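PDB 3T90: glucosamine 6-phosphate N-acetyltransferase from Arabidopsis thaliana, which transfers an acetyl group from acetyl-CoA to glucosamine 6-phosphate, forming N-acetylglucosamine 6-phosphate on the route to UDP-GlcNAc. Local coordinates for residues 5-10 and 54-59; 10-15 and 39-44; 48-53 and 70-75; 64-69 and 89-94. All blocks are in the same frame, centred on the assembly; numbering follows the deposited sequence.

Interaction 1 (5-10 and 54-59); sequences FKIRKL and CVIEEE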
loop_
_atom_site.group_PDB
_atom_site.type_symbol
_atom_site.label_atom_id
_atom_site.label_comp_id
_atom_site.label_asym_id
_atom_site.label_seq_id
_atom_site.Cartn_x
_atom_site.Cartn_y
_atom_site.Cartn_z
ATOM N N PHE A 5 -7.403 28.725 -1.299
ATOM C CA PHE A 5 -6.940 27.323 -1.524
ATOM C C PHE A 5 -7.830 26.627 -2.528
ATOM O O PHE A 5 -9.081 26.667 -2.436
ATOM C CB PHE A 5 -6.887 26.557 -0.179
ATOM C CG PHE A 5 -5.942 27.189 0.800
ATOM C CD1 PHE A 5 -4.552 26.971 0.729
ATOM C CD2 PHE A 5 -6.403 28.082 1.828
ATOM C CE1 PHE A 5 -3.649 27.563 1.577
ATOM C CE2 PHE A 5 -5.493 28.696 2.682
ATOM C CZ PHE A 5 -4.108 28.439 2.602
ATOM N N LYS A 6 -7.199 25.987 -3.510
ATOM C CA LYS A 6 -7.915 25.214 -4.515
ATOM C C LYS A 6 -7.478 23.741 -4.460
ATOM O O LYS A 6 -6.259 23.437 -4.646
ATOM C CB LYS A 6 -7.770 25.817 -5.920
ATOM C CG LYS A 6 -8.634 27.127 -6.181
ATOM C CD LYS A 6 -8.478 27.657 -7.662
ATOM C CE LYS A 6 -9.445 26.966 -8.725
ATOM N NZ LYS A 6 -9.095 27.167 -10.222
ATOM N N ILE A 7 -8.450 22.857 -4.232
ATOM C CA ILE A 7 -8.165 21.420 -4.188
ATOM C C ILE A 7 -8.401 20.785 -5.567
ATOM O O ILE A 7 -9.389 21.101 -6.244
ATOM C CB ILE A 7 -8.932 20.674 -3.045
ATOM C CG1 ILE A 7 -8.463 19.247 -2.934
ATOM C CG2 ILE A 7 -10.432 20.691 -3.277
ATOM C CD1 ILE A 7 -8.869 18.611 -1.611
ATOM N N ARG A 8 -7.494 19.903 -6.007
ATOM C CA ARG A 8 -7.552 19.282 -7.355
ATOM C C ARG A 8 -6.549 18.097 -7.436
ATOM O O ARG A 8 -5.971 17.702 -6.410
ATOM C CB ARG A 8 -7.159 20.355 -8.418
ATOM C CG ARG A 8 -5.786 21.012 -8.136
ATOM C CD ARG A 8 -5.404 21.973 -9.345
ATOM N NE ARG A 8 -4.233 22.721 -9.043
ATOM C CZ ARG A 8 -3.010 22.220 -9.320
ATOM N NH1 ARG A 8 -2.877 20.939 -9.740
ATOM N NH2 ARG A 8 -1.953 22.990 -9.067
ATOM N N LYS A 9 -6.385 17.495 -8.603
ATOM C CA LYS A 9 -5.330 16.483 -8.753
ATOM C C LYS A 9 -4.058 17.067 -9.208
ATOM O O LYS A 9 -3.993 18.173 -9.801
ATOM C CB LYS A 9 -5.817 15.428 -9.742
ATOM C CG LYS A 9 -7.020 14.588 -9.168
ATOM C CD LYS A 9 -7.561 13.716 -10.269
ATOM C CE LYS A 9 -8.907 13.118 -9.850
ATOM N NZ LYS A 9 -10.015 14.141 -9.781
ATOM N N LEU A 10 -2.950 16.370 -8.938
ATOM C CA LEU A 10 -1.657 16.764 -9.472
ATOM C C LEU A 10 -1.683 16.898 -10.999
ATOM O O LEU A 10 -2.248 16.062 -11.712
ATOM C CB LEU A 10 -0.647 15.706 -9.055
ATOM C CG LEU A 10 0.831 15.967 -9.406
ATOM C CD1 LEU A 10 1.407 17.124 -8.446
ATOM C CD2 LEU A 10 1.610 14.680 -9.319
ATOM N N CYS A 54 -3.701 14.014 -4.829
ATOM C CA CYS A 54 -4.464 15.244 -4.590
ATOM C C CYS A 54 -3.438 16.314 -4.201
ATOM O O CYS A 54 -2.486 16.051 -3.432
ATOM C CB CYS A 54 -5.386 14.963 -3.365
ATOM S SG CYS A 54 -6.249 16.409 -2.760
ATOM N N VAL A 55 -3.650 17.525 -4.724
ATOM C CA VAL A 55 -2.925 18.719 -4.246
ATOM C C VAL A 55 -3.863 19.840 -3.925
ATOM O O VAL A 55 -4.971 19.941 -4.534
ATOM C CB VAL A 55 -1.888 19.226 -5.306
ATOM C CG1 VAL A 55 -0.759 18.220 -5.528
ATOM C CG2 VAL A 55 -2.507 19.724 -6.596
ATOM N N ILE A 56 -3.439 20.678 -2.995
ATOM C CA ILE A 56 -4.126 21.911 -2.754
ATOM C C ILE A 56 -3.135 23.005 -3.078
ATOM O O ILE A 56 -2.056 23.073 -2.458
ATOM C CB ILE A 56 -4.599 22.062 -1.317
ATOM C CG1 ILE A 56 -5.547 20.947 -1.005
ATOM C CG2 ILE A 56 -5.233 23.467 -1.074
ATOM C CD1 ILE A 56 -6.053 20.958 0.520
ATOM N N GLU A 57 -3.526 23.910 -4.005
ATOM C CA GLU A 57 -2.711 25.040 -4.356
ATOM C C GLU A 57 -3.160 26.263 -3.594
ATOM O O GLU A 57 -4.373 26.492 -3.527
ATOM C CB GLU A 57 -2.770 25.305 -5.889
ATOM C CG GLU A 57 -1.856 26.436 -6.333
ATOM C CD GLU A 57 -1.876 26.713 -7.850
ATOM O OE1 GLU A 57 -2.040 25.790 -8.657
ATOM O OE2 GLU A 57 -1.705 27.919 -8.245
ATOM N N GLU A 58 -2.194 27.003 -3.054
ATOM C CA GLU A 58 -2.560 28.355 -2.487
ATOM C C GLU A 58 -2.340 29.333 -3.656
ATOM O O GLU A 58 -1.245 29.492 -4.217
ATOM C CB GLU A 58 -1.709 28.679 -1.276
ATOM C CG GLU A 58 -2.274 29.868 -0.469
ATOM C CD GLU A 58 -1.936 31.212 -1.158
ATOM O OE1 GLU A 58 -0.731 31.442 -1.458
ATOM O OE2 GLU A 58 -2.940 31.960 -1.389
ATOM N N GLU A 59 -3.434 30.016 -3.938
ATOM C CA GLU A 59 -3.592 30.810 -5.150
ATOM C C GLU A 59 -2.691 32.041 -5.237
ATOM O O GLU A 59 -2.121 32.296 -6.284
ATOM C CB GLU A 59 -5.071 31.189 -5.285
ATOM C CG GLU A 59 -5.951 30.024 -5.720
ATOM C CD GLU A 59 -7.262 30.512 -6.323
ATOM O OE1 GLU A 59 -7.206 31.431 -7.190
ATOM O OE2 GLU A 59 -8.341 29.992 -5.929
HETATM O O HOH W 1 -5.262 25.363 -8.739
#
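Cys54 packs against Ile7: with SG anti to the backbone N (chi1 172°), the sulfur lies 3.6 Å from Ile7 CG1, and Phe107 of helix 100-114 covers both residues. A small, weakly polar thiol fits well under that helix. Next comes Val55, which exchanges two backbone hydrogen bonds with Arg8 and splits its methyls between two neighbours. CG1 meets Leu10 CD1 at 3.8 Å; CG2 lies over one face of the Arg8 guanidinium, displaced toward the rim and 3.4 Å from NH1. Ile56, on the opposite face of the sheet, is flanked by Phe5 and Ile7, its CG2 touching Phe5 CB at 3.6 Å. Glu57 forms the second hydrogen-bonded backbone pair, with Lys6, and sends its extended side chain toward Arg8. The salt bridge joins Arg8 NH2 to the anti lone pair of Glu57 OE1 at 2.8 Å, the oxygen lying in the guanidinium plane while the two flat groups stand 86° apart. A water takes the N-H of Arg8 NE and gives a weak bond to the same oxygen. Arg8 also bridges to Asp14, and Glu57 to Lys17. A leucine in place of Arg8, with no guanidinium, would probably leave Asp14 without this mate and Glu57 with only Lys17. Glu58 lays its CG 3.4 Å from Phe5 CE1, and its buried carboxylate turns off to Ser61, Thr60 N and Thr4 N. This antiparallel edge of the GNAT sheet thus carries alternating charges on one face and a largely apolar face, partly covered by helix 100-114, on the other.

Interaction 2 (10-15 and 39-44); sequences LEISDK and RRFEEI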
loop_
_atom_site.group_PDB
_atom_site.type_symbol
_atom_site.label_atom_id
_atom_site.label_comp_id
_atom_site.label_asym_id
_atom_site.label_seq_id
_atom_site.Cartn_x
_atom_site.Cartn_y
_atom_site.Cartn_z
ATOM N N LEU A 10 -2.950 16.370 -8.938
ATOM C CA LEU A 10 -1.657 16.764 -9.472
ATOM C C LEU A 10 -1.683 16.898 -10.999
ATOM O O LEU A 10 -2.248 16.062 -11.712
ATOM C CB LEU A 10 -0.647 15.706 -9.055
ATOM C CG LEU A 10 0.831 15.967 -9.406
ATOM C CD1 LEU A 10 1.407 17.124 -8.446
ATOM C CD2 LEU A 10 1.610 14.680 -9.319
ATOM N N GLU A 11 -1.026 17.966 -11.511
ATOM C CA GLU A 11 -0.905 18.166 -12.932
ATOM C C GLU A 11 0.552 18.246 -13.334
ATOM O O GLU A 11 1.440 18.525 -12.474
ATOM C CB GLU A 11 -1.662 19.463 -13.333
ATOM C CG GLU A 11 -3.170 19.381 -13.045
ATOM C CD GLU A 11 -3.886 18.352 -13.949
ATOM O OE1 GLU A 11 -3.530 18.295 -15.145
ATOM O OE2 GLU A 11 -4.741 17.523 -13.507
ATOM N N ILE A 12 0.825 18.079 -14.633
ATOM C CA ILE A 12 2.264 18.004 -15.040
ATOM C C ILE A 12 2.987 19.331 -14.798
ATOM O O ILE A 12 4.188 19.332 -14.457
ATOM C CB ILE A 12 2.395 17.446 -16.468
ATOM C CG1 ILE A 12 3.840 16.844 -16.669
ATOM C CG2 ILE A 12 2.017 18.487 -17.471
ATOM C CD1 ILE A 12 3.978 15.778 -17.852
ATOM N N SER A 13 2.257 20.439 -14.782
ATOM C CA SER A 13 2.861 21.754 -14.522
ATOM C C SER A 13 3.203 21.979 -13.096
ATOM O O SER A 13 3.785 23.016 -12.774
ATOM C CB SER A 13 1.959 22.860 -15.065
ATOM O OG SER A 13 0.652 22.628 -14.660
ATOM N N ASP A 14 2.735 21.101 -12.178
ATOM C CA ASP A 14 3.028 21.308 -10.784
ATOM C C ASP A 14 4.513 21.147 -10.437
ATOM O O ASP A 14 4.846 21.568 -9.301
ATOM C CB ASP A 14 2.181 20.381 -9.877
ATOM C CG ASP A 14 0.721 20.850 -9.836
ATOM O OD1 ASP A 14 0.459 22.048 -9.962
ATOM O OD2 ASP A 14 -0.190 20.030 -9.656
ATOM N N LYS A 15 5.313 20.649 -11.368
ATOM C CA LYS A 15 6.753 20.656 -11.119
ATOM C C LYS A 15 7.286 22.093 -10.937
ATOM O O LYS A 15 8.312 22.247 -10.251
ATOM C CB LYS A 15 7.487 19.894 -12.232
ATOM C CG LYS A 15 7.395 20.455 -13.564
ATOM C CD LYS A 15 8.203 19.555 -14.568
ATOM C CE LYS A 15 7.855 19.819 -15.961
ATOM N NZ LYS A 15 6.477 19.301 -16.313
ATOM N N ARG A 39 8.634 11.714 -16.178
ATOM C CA ARG A 39 8.645 10.272 -16.393
ATOM C C ARG A 39 7.725 9.667 -15.349
ATOM O O ARG A 39 6.888 8.803 -15.700
ATOM C CB ARG A 39 10.066 9.740 -16.204
ATOM C CG ARG A 39 10.197 8.291 -16.591
ATOM C CD ARG A 39 11.590 7.711 -16.407
ATOM N NE ARG A 39 11.941 7.712 -14.983
ATOM C CZ ARG A 39 11.672 6.709 -14.161
ATOM N NH1 ARG A 39 11.142 5.598 -14.653
ATOM N NH2 ARG A 39 11.950 6.809 -12.860
ATOM N N ARG A 40 7.909 10.039 -14.077
ATOM C CA ARG A 40 7.183 9.376 -12.998
ATOM C C ARG A 40 5.735 9.846 -12.990
ATOM O O ARG A 40 4.827 9.051 -12.724
ATOM C CB ARG A 40 7.933 9.720 -11.683
ATOM C CG ARG A 40 7.226 9.161 -10.328
ATOM C CD ARG A 40 6.768 7.701 -10.402
ATOM N NE ARG A 40 7.786 6.819 -10.967
ATOM C CZ ARG A 40 8.646 6.162 -10.219
ATOM N NH1 ARG A 40 8.729 6.345 -8.870
ATOM N NH2 ARG A 40 9.396 5.254 -10.805
ATOM N N PHE A 41 5.459 11.112 -13.367
ATOM C CA PHE A 41 4.058 11.565 -13.524
ATOM C C PHE A 41 3.341 10.706 -14.540
ATOM O O PHE A 41 2.219 10.241 -14.281
ATOM C CB PHE A 41 4.069 13.056 -13.983
ATOM C CG PHE A 41 2.662 13.626 -14.153
ATOM C CD1 PHE A 41 2.038 14.269 -13.069
ATOM C CD2 PHE A 41 1.923 13.476 -15.312
ATOM C CE1 PHE A 41 0.762 14.695 -13.136
ATOM C CE2 PHE A 41 0.590 13.969 -15.403
ATOM C CZ PHE A 41 0.029 14.570 -14.294
ATOM N N GLU A 42 3.975 10.403 -15.683
ATOM C CA GLU A 42 3.223 9.618 -16.654
ATOM C C GLU A 42 3.083 8.163 -16.220
ATOM O O GLU A 42 1.985 7.542 -16.550
ATOM C CB GLU A 42 3.816 9.792 -18.061
ATOM C CG GLU A 42 3.654 11.202 -18.604
ATOM C CD GLU A 42 2.210 11.616 -18.916
ATOM O OE1 GLU A 42 1.341 10.749 -19.143
ATOM O OE2 GLU A 42 1.957 12.807 -18.972
ATOM N N GLU A 43 4.056 7.608 -15.497
ATOM C CA GLU A 43 3.946 6.218 -15.000
ATOM C C GLU A 43 2.832 6.123 -14.007
ATOM O O GLU A 43 2.132 5.115 -14.045
ATOM C CB GLU A 43 5.141 5.750 -14.234
ATOM C CG GLU A 43 6.350 5.519 -15.130
ATOM C CD GLU A 43 7.524 5.013 -14.344
ATOM O OE1 GLU A 43 8.034 5.729 -13.501
ATOM O OE2 GLU A 43 7.981 3.878 -14.582
ATOM N N ILE A 44 2.604 7.141 -13.161
ATOM C CA ILE A 44 1.485 7.114 -12.210
ATOM C C ILE A 44 0.186 7.383 -12.919
ATOM O O ILE A 44 -0.829 6.701 -12.638
ATOM C CB ILE A 44 1.763 8.103 -11.050
ATOM C CG1 ILE A 44 2.873 7.529 -10.148
ATOM C CG2 ILE A 44 0.420 8.327 -10.186
ATOM C CD1 ILE A 44 3.406 8.572 -9.124
#
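Ile12 lies over one face of the Phe41 ring, while the backbone of Leu10 and Glu42 OE2, whose carboxylate pairs with Arg45, come to the ring's edge, near its plane. In the CH-pi contact Ile12 CB is 4.2 Å from the ring centroid and 14° off the normal; Leu10 O is 3.6 Å from Phe41 CE1. This is helix-to-loop packing in the GNAT fold: helix 34-45 sets an aromatic side chain against the loop and 3-10 turn after strand 5-9. Chi1 of Phe41 (-179°) sets CG anti to the backbone N, on the side of the loop, and Leu10 CD2 slides alongside the ring at 3.8 Å from Phe41 CD1. A large flat side chain suits this place because it can meet a branched aliphatic with its face and a peptide with its rim. An alanine in place of Phe41 would probably open a gap between Leu10 and Ile12 and leave both free to shift. The other flat group belongs to Arg40, whose NE and NH2 both bond Glu43 OE1 in the guanidinium plane, while NH1 reaches Lys75 O of the second subunit. On the loop side, the N-H of Glu11 meets Asp14 OD2 at 2.9 Å, from above the carboxylate plane.

Interaction 3 (48-53 and 70-75); sequences GDDHVI and VMIEKK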
loop_
_atom_site.group_PDB
_atom_site.type_symbol
_atom_site.label_atom_id
_atom_site.label_comp_id
_atom_site.label_asym_id
_atom_site.label_seq_id
_atom_site.Cartn_x
_atom_site.Cartn_y
_atom_site.Cartn_z
ATOM N N GLY A 48 -4.456 5.397 -13.918
ATOM C CA GLY A 48 -5.805 5.905 -13.931
ATOM C C GLY A 48 -6.359 6.090 -12.555
ATOM O O GLY A 48 -5.677 6.560 -11.644
ATOM N N ASP A 49 -7.616 5.705 -12.413
ATOM C CA ASP A 49 -8.264 5.878 -11.145
ATOM C C ASP A 49 -7.729 5.001 -9.984
ATOM O O ASP A 49 -8.109 5.194 -8.845
ATOM C CB ASP A 49 -9.795 5.709 -11.318
ATOM C CG ASP A 49 -10.510 7.015 -11.779
ATOM O OD1 ASP A 49 -11.603 6.820 -12.347
ATOM O OD2 ASP A 49 -10.074 8.206 -11.548
ATOM N N ASP A 50 -6.873 4.065 -10.282
ATOM C CA ASP A 50 -6.264 3.218 -9.245
ATOM C C ASP A 50 -5.072 3.915 -8.548
ATOM O O ASP A 50 -4.504 3.373 -7.614
ATOM C CB ASP A 50 -5.804 1.910 -9.850
ATOM C CG ASP A 50 -6.979 1.025 -10.249
ATOM O OD1 ASP A 50 -7.893 0.923 -9.429
ATOM O OD2 ASP A 50 -6.933 0.486 -11.384
ATOM N N HIS A 51 -4.685 5.124 -9.007
ATOM C CA HIS A 51 -3.525 5.824 -8.297
ATOM C C HIS A 51 -3.703 7.326 -8.517
ATOM O O HIS A 51 -3.251 7.757 -9.638
ATOM C CB HIS A 51 -2.154 5.289 -8.813
ATOM C CG HIS A 51 -0.972 5.616 -7.905
ATOM N ND1 HIS A 51 0.307 5.089 -8.078
ATOM C CD2 HIS A 51 -0.923 6.372 -6.810
ATOM C CE1 HIS A 51 1.094 5.576 -7.111
ATOM N NE2 HIS A 51 0.371 6.414 -6.369
ATOM N N VAL A 52 -4.243 8.037 -7.489
ATOM C CA VAL A 52 -4.677 9.479 -7.476
ATOM C C VAL A 52 -3.746 10.287 -6.515
ATOM O O VAL A 52 -3.384 9.808 -5.454
ATOM C CB VAL A 52 -6.161 9.770 -6.898
ATOM C CG1 VAL A 52 -6.358 11.293 -6.485
ATOM C CG2 VAL A 52 -7.260 9.291 -7.807
ATOM N N ILE A 53 -3.202 11.398 -7.009
ATOM C CA ILE A 53 -2.517 12.316 -6.165
ATOM C C ILE A 53 -3.324 13.607 -6.045
ATOM O O ILE A 53 -3.610 14.232 -7.101
ATOM C CB ILE A 53 -1.118 12.635 -6.680
ATOM C CG1 ILE A 53 -0.350 11.299 -6.855
ATOM C CG2 ILE A 53 -0.427 13.652 -5.718
ATOM C CD1 ILE A 53 1.082 11.486 -7.310
ATOM N N VAL A 70 -3.301 8.340 -3.085
ATOM C CA VAL A 70 -3.819 6.980 -2.737
ATOM C C VAL A 70 -3.610 5.992 -3.866
ATOM O O VAL A 70 -3.799 6.331 -5.028
ATOM C CB VAL A 70 -5.345 7.121 -2.302
ATOM C CG1 VAL A 70 -6.269 7.539 -3.497
ATOM C CG2 VAL A 70 -5.796 5.775 -1.675
ATOM N N MET A 71 -3.203 4.789 -3.516
ATOM C CA MET A 71 -2.999 3.719 -4.447
ATOM C C MET A 71 -3.962 2.621 -4.098
ATOM O O MET A 71 -3.977 2.171 -2.904
ATOM C CB MET A 71 -1.557 3.238 -4.398
ATOM C CG MET A 71 -1.417 2.193 -5.463
ATOM S SD MET A 71 0.323 1.722 -5.641
ATOM C CE MET A 71 0.503 0.854 -4.384
ATOM N N ILE A 72 -4.768 2.200 -5.090
ATOM C CA ILE A 72 -5.781 1.177 -4.862
ATOM C C ILE A 72 -5.184 -0.168 -5.195
ATOM O O ILE A 72 -4.600 -0.419 -6.289
ATOM C CB ILE A 72 -7.073 1.497 -5.664
ATOM C CG1 ILE A 72 -7.707 2.750 -5.072
ATOM C CG2 ILE A 72 -8.129 0.405 -5.455
ATOM C CD1 ILE A 72 -9.025 3.239 -5.860
ATOM N N GLU A 73 -5.302 -1.059 -4.206
ATOM C CA GLU A 73 -4.768 -2.447 -4.276
ATOM C C GLU A 73 -5.938 -3.403 -4.517
ATOM O O GLU A 73 -6.838 -3.449 -3.668
ATOM C CB GLU A 73 -4.160 -2.791 -2.944
ATOM C CG GLU A 73 -3.563 -4.263 -2.980
ATOM C CD GLU A 73 -3.381 -4.799 -1.597
ATOM O OE1 GLU A 73 -3.172 -6.017 -1.406
ATOM O OE2 GLU A 73 -3.486 -4.082 -0.583
ATOM N N LYS A 74 -5.889 -4.157 -5.596
ATOM C CA LYS A 74 -6.879 -5.234 -5.792
ATOM C C LYS A 74 -6.453 -6.474 -5.061
ATOM O O LYS A 74 -5.297 -6.882 -5.139
ATOM C CB LYS A 74 -6.982 -5.532 -7.255
ATOM C CG LYS A 74 -7.587 -4.325 -8.050
ATOM C CD LYS A 74 -7.704 -4.634 -9.522
ATOM C CE LYS A 74 -8.233 -3.366 -10.194
ATOM N NZ LYS A 74 -7.058 -2.497 -10.616
ATOM N N LYS A 75 -7.410 -7.119 -4.379
ATOM C CA LYS A 75 -7.151 -8.325 -3.576
ATOM C C LYS A 75 -8.030 -9.464 -3.985
ATOM O O LYS A 75 -8.969 -9.235 -4.822
ATOM C CB LYS A 75 -7.444 -8.008 -2.098
ATOM C CG LYS A 75 -6.536 -6.925 -1.508
ATOM C CD LYS A 75 -6.880 -6.804 -0.038
ATOM C CE LYS A 75 -5.992 -5.862 0.778
ATOM N NZ LYS A 75 -4.597 -6.433 0.953
HETATM O O HOH W 2 -2.923 1.200 -8.044
#
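Met71 lies over the imidazole of His51. Both CG atoms are anti to their own backbone N (His51 chi1 -163°), and the two side chains rise from the same face of the sheet and cross obliquely. Met71 CB is 4.1 Å from the ring centroid and SD 4.4 Å, each over the face, so a CH-pi contact and a sulfur-aromatic one share the ring. A flexible thioether suits this spot, since it can cover a ring and then run on to Met71 of the second subunit. A sodium ion lies about 3 Å from the nearest atom of the His51 side chain. On the other face Val52 CB and Val70 CG1 touch at 4.1 Å beneath helix 100-114, where Val70 meets Leu108 and Val52 meets Phe107. These pairs belong to the beta hairpin of strands 51-58 and 63-74, at the end away from its turn. There the ladder runs out into Asp50, whose O takes an almost straight bond from Ile72 N at 2.8 Å and another from a water that also donates to Ile72 O. The side chain of Asp50 meets Lys74 at about a right angle. Lys74 is extended as far as CE and then bends at chi4 (90°), which brings NZ 3.1 Å from Asp50 OD2, well above the carboxylate plane. Opposite charges suit these two places, since in this salt bridge the carboxylate would offset the charge of a largely buried lysine. Farther along, Lys75, a probable substrate-binding residue, sets NZ 2.8 Å from Glu73 OE1 and pairs as well with Asp88 and Glu87 of the second subunit.

Interaction 4 (64-69 and 89-94); sequences IAATGS and VVVDSR
Thr67 and Val90 fit closely, with Thr67 CG2 3.5 Å from Val90 CG1 and both methyls on one face of the sheet. Beta-branched side chains suit a buried strand pair, and the hydroxyl of Thr67 is not wasted, since OG1 bonds Cys54 O. Gly68 CA lies 4.0 Å from Val89 CG2; a side chain there would be crowded, its CB about 3.1 Å from that methyl. Two backbone hydrogen bonds join Thr67 and Val90. On the opposite face Ala66 CB sits 4.0 Å from Val91 CG2, small enough to lie under Leu100 and Val104 of helix 100-114. The other end is looser and wetter. Asp92 N still reaches Ala65 O at 2.9 Å, but OD1 accepts from Arg94 N, making an Asx turn, and from Gln25 NE2, and water links OD2 to Ile64 O. Arg94 lays its guanidinium face against OD2, an attraction of charges with no N-H aimed at the oxygen. Ala65 and Ala66 face the single residue Ile56 on strand 51-58, a classic beta bulge. Val89 is a probable substrate contact, and the Val91 side chain is about 4 Å from Gly101, a probable acetyl-CoA residue, consistent with the GNAT layout in which this strand leads into the cofactor-binding loop.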
loop_
_atom_site.group_PDB
_atom_site.type_symbol
_atom_site.label_atom_id
_atom_site.label_comp_id
_atom_site.label_asym_id
_atom_site.label_seq_id
_atom_site.Cartn_x
_atom_site.Cartn_y
_atom_site.Cartn_z
ATOM N N ILE A 64 2.077 24.747 -4.204
ATOM C CA ILE A 64 1.306 23.684 -3.575
ATOM C C ILE A 64 1.469 23.791 -2.044
ATOM O O ILE A 64 2.590 23.831 -1.506
ATOM C CB ILE A 64 1.817 22.311 -4.061
ATOM C CG1 ILE A 64 1.825 22.246 -5.608
ATOM C CG2 ILE A 64 0.996 21.140 -3.419
ATOM C CD1 ILE A 64 0.483 22.525 -6.242
ATOM N N ALA A 65 0.346 23.840 -1.381
ATOM C CA ALA A 65 0.268 23.957 0.067
ATOM C C ALA A 65 0.066 22.632 0.833
ATOM O O ALA A 65 0.377 22.508 1.983
ATOM C CB ALA A 65 -0.933 24.909 0.408
ATOM N N ALA A 66 -0.547 21.670 0.184
ATOM C CA ALA A 66 -0.761 20.343 0.786
ATOM C C ALA A 66 -0.918 19.311 -0.289
ATOM O O ALA A 66 -1.221 19.619 -1.457
ATOM C CB ALA A 66 -2.067 20.383 1.677
ATOM N N THR A 67 -0.645 18.053 0.042
ATOM C CA THR A 67 -0.719 16.952 -0.900
ATOM C C THR A 67 -0.967 15.635 -0.155
ATOM O O THR A 67 -0.687 15.513 1.046
ATOM C CB THR A 67 0.548 16.848 -1.754
ATOM O OG1 THR A 67 0.334 15.864 -2.792
ATOM C CG2 THR A 67 1.808 16.496 -0.966
ATOM N N GLY A 68 -1.483 14.658 -0.920
ATOM C CA GLY A 68 -1.629 13.293 -0.394
ATOM C C GLY A 68 -1.998 12.449 -1.571
ATOM O O GLY A 68 -2.583 12.888 -2.554
ATOM N N SER A 69 -1.666 11.169 -1.472
ATOM C CA SER A 69 -1.834 10.206 -2.563
ATOM C C SER A 69 -2.663 9.006 -2.134
ATOM O O SER A 69 -2.711 8.685 -0.932
ATOM C CB SER A 69 -0.464 9.668 -2.988
ATOM O OG SER A 69 0.412 10.737 -3.334
ATOM N N VAL A 89 1.114 12.088 2.621
ATOM C CA VAL A 89 0.297 13.242 3.116
ATOM C C VAL A 89 1.167 14.272 3.825
ATOM O O VAL A 89 1.889 13.960 4.749
ATOM C CB VAL A 89 -0.780 12.725 4.050
ATOM C CG1 VAL A 89 -1.596 13.946 4.565
ATOM C CG2 VAL A 89 -1.772 11.726 3.331
ATOM N N VAL A 90 1.159 15.516 3.311
ATOM C CA VAL A 90 2.028 16.552 3.940
ATOM C C VAL A 90 1.383 17.904 3.681
ATOM O O VAL A 90 0.785 18.141 2.636
ATOM C CB VAL A 90 3.509 16.442 3.449
ATOM C CG1 VAL A 90 3.602 16.602 2.090
ATOM C CG2 VAL A 90 4.394 17.513 4.121
ATOM N N VAL A 91 1.386 18.733 4.728
ATOM C CA VAL A 91 0.923 20.122 4.651
ATOM C C VAL A 91 2.101 21.020 4.903
ATOM O O VAL A 91 2.865 20.788 5.853
ATOM C CB VAL A 91 -0.193 20.360 5.684
ATOM C CG1 VAL A 91 -0.724 21.848 5.572
ATOM C CG2 VAL A 91 -1.265 19.433 5.428
ATOM N N ASP A 92 2.283 22.045 4.068
ATOM C CA ASP A 92 3.358 23.044 4.290
ATOM C C ASP A 92 3.224 23.603 5.727
ATOM O O ASP A 92 2.115 23.963 6.129
ATOM C CB ASP A 92 3.239 24.125 3.227
ATOM C CG ASP A 92 4.459 25.028 3.178
ATOM O OD1 ASP A 92 5.145 25.292 4.174
ATOM O OD2 ASP A 92 4.674 25.568 2.095
ATOM N N SER A 93 4.349 23.671 6.420
ATOM C CA SER A 93 4.385 24.125 7.815
ATOM C C SER A 93 3.766 25.544 7.923
ATOM O O SER A 93 3.092 25.839 8.936
ATOM C CB SER A 93 5.819 24.065 8.367
ATOM O OG SER A 93 6.692 24.841 7.559
ATOM N N ARG A 94 3.934 26.363 6.893
ATOM C CA ARG A 94 3.328 27.719 6.876
ATOM C C ARG A 94 1.805 27.658 7.003
ATOM O O ARG A 94 1.139 28.623 7.449
ATOM C CB ARG A 94 3.558 28.449 5.542
ATOM C CG ARG A 94 4.922 28.523 4.909
ATOM C CD ARG A 94 4.980 29.676 3.854
ATOM N NE ARG A 94 4.771 29.293 2.446
ATOM C CZ ARG A 94 5.613 28.544 1.709
ATOM N NH1 ARG A 94 6.722 28.018 2.248
ATOM N NH2 ARG A 94 5.329 28.285 0.420
HETATM O O HOH W 3 2.970 26.296 0.054
HETATM O O HOH W 4 4.738 24.941 -0.498
#

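Interactions 1, 3 and 4 are strand pairings within one mixed sheet ordered 5-9, 51-58, 63-74, 82-91, 119-124; strand 51-58 serves interactions 1 and 3, strand 63-74 serves 3 and 4. The centres of interactions 1 and 4 lie about 9 Å apart. Those of interactions 1 and 3 are about 19 Å apart, and those of interactions 3 and 4 about 19 Å. Interaction 2 falls between the segments of interaction 1 along the chain; their shared Leu10 meets both strand 51-58 and Phe41, joining helix 34-45 to the sheet edge. Interactions 1, 2 and 3 reach the second subunit. No other chain touches interaction 4, which holds Val89 and Val91 near the probable substrate and acetyl-CoA sites, so one sheet runs from there to the dimer contact.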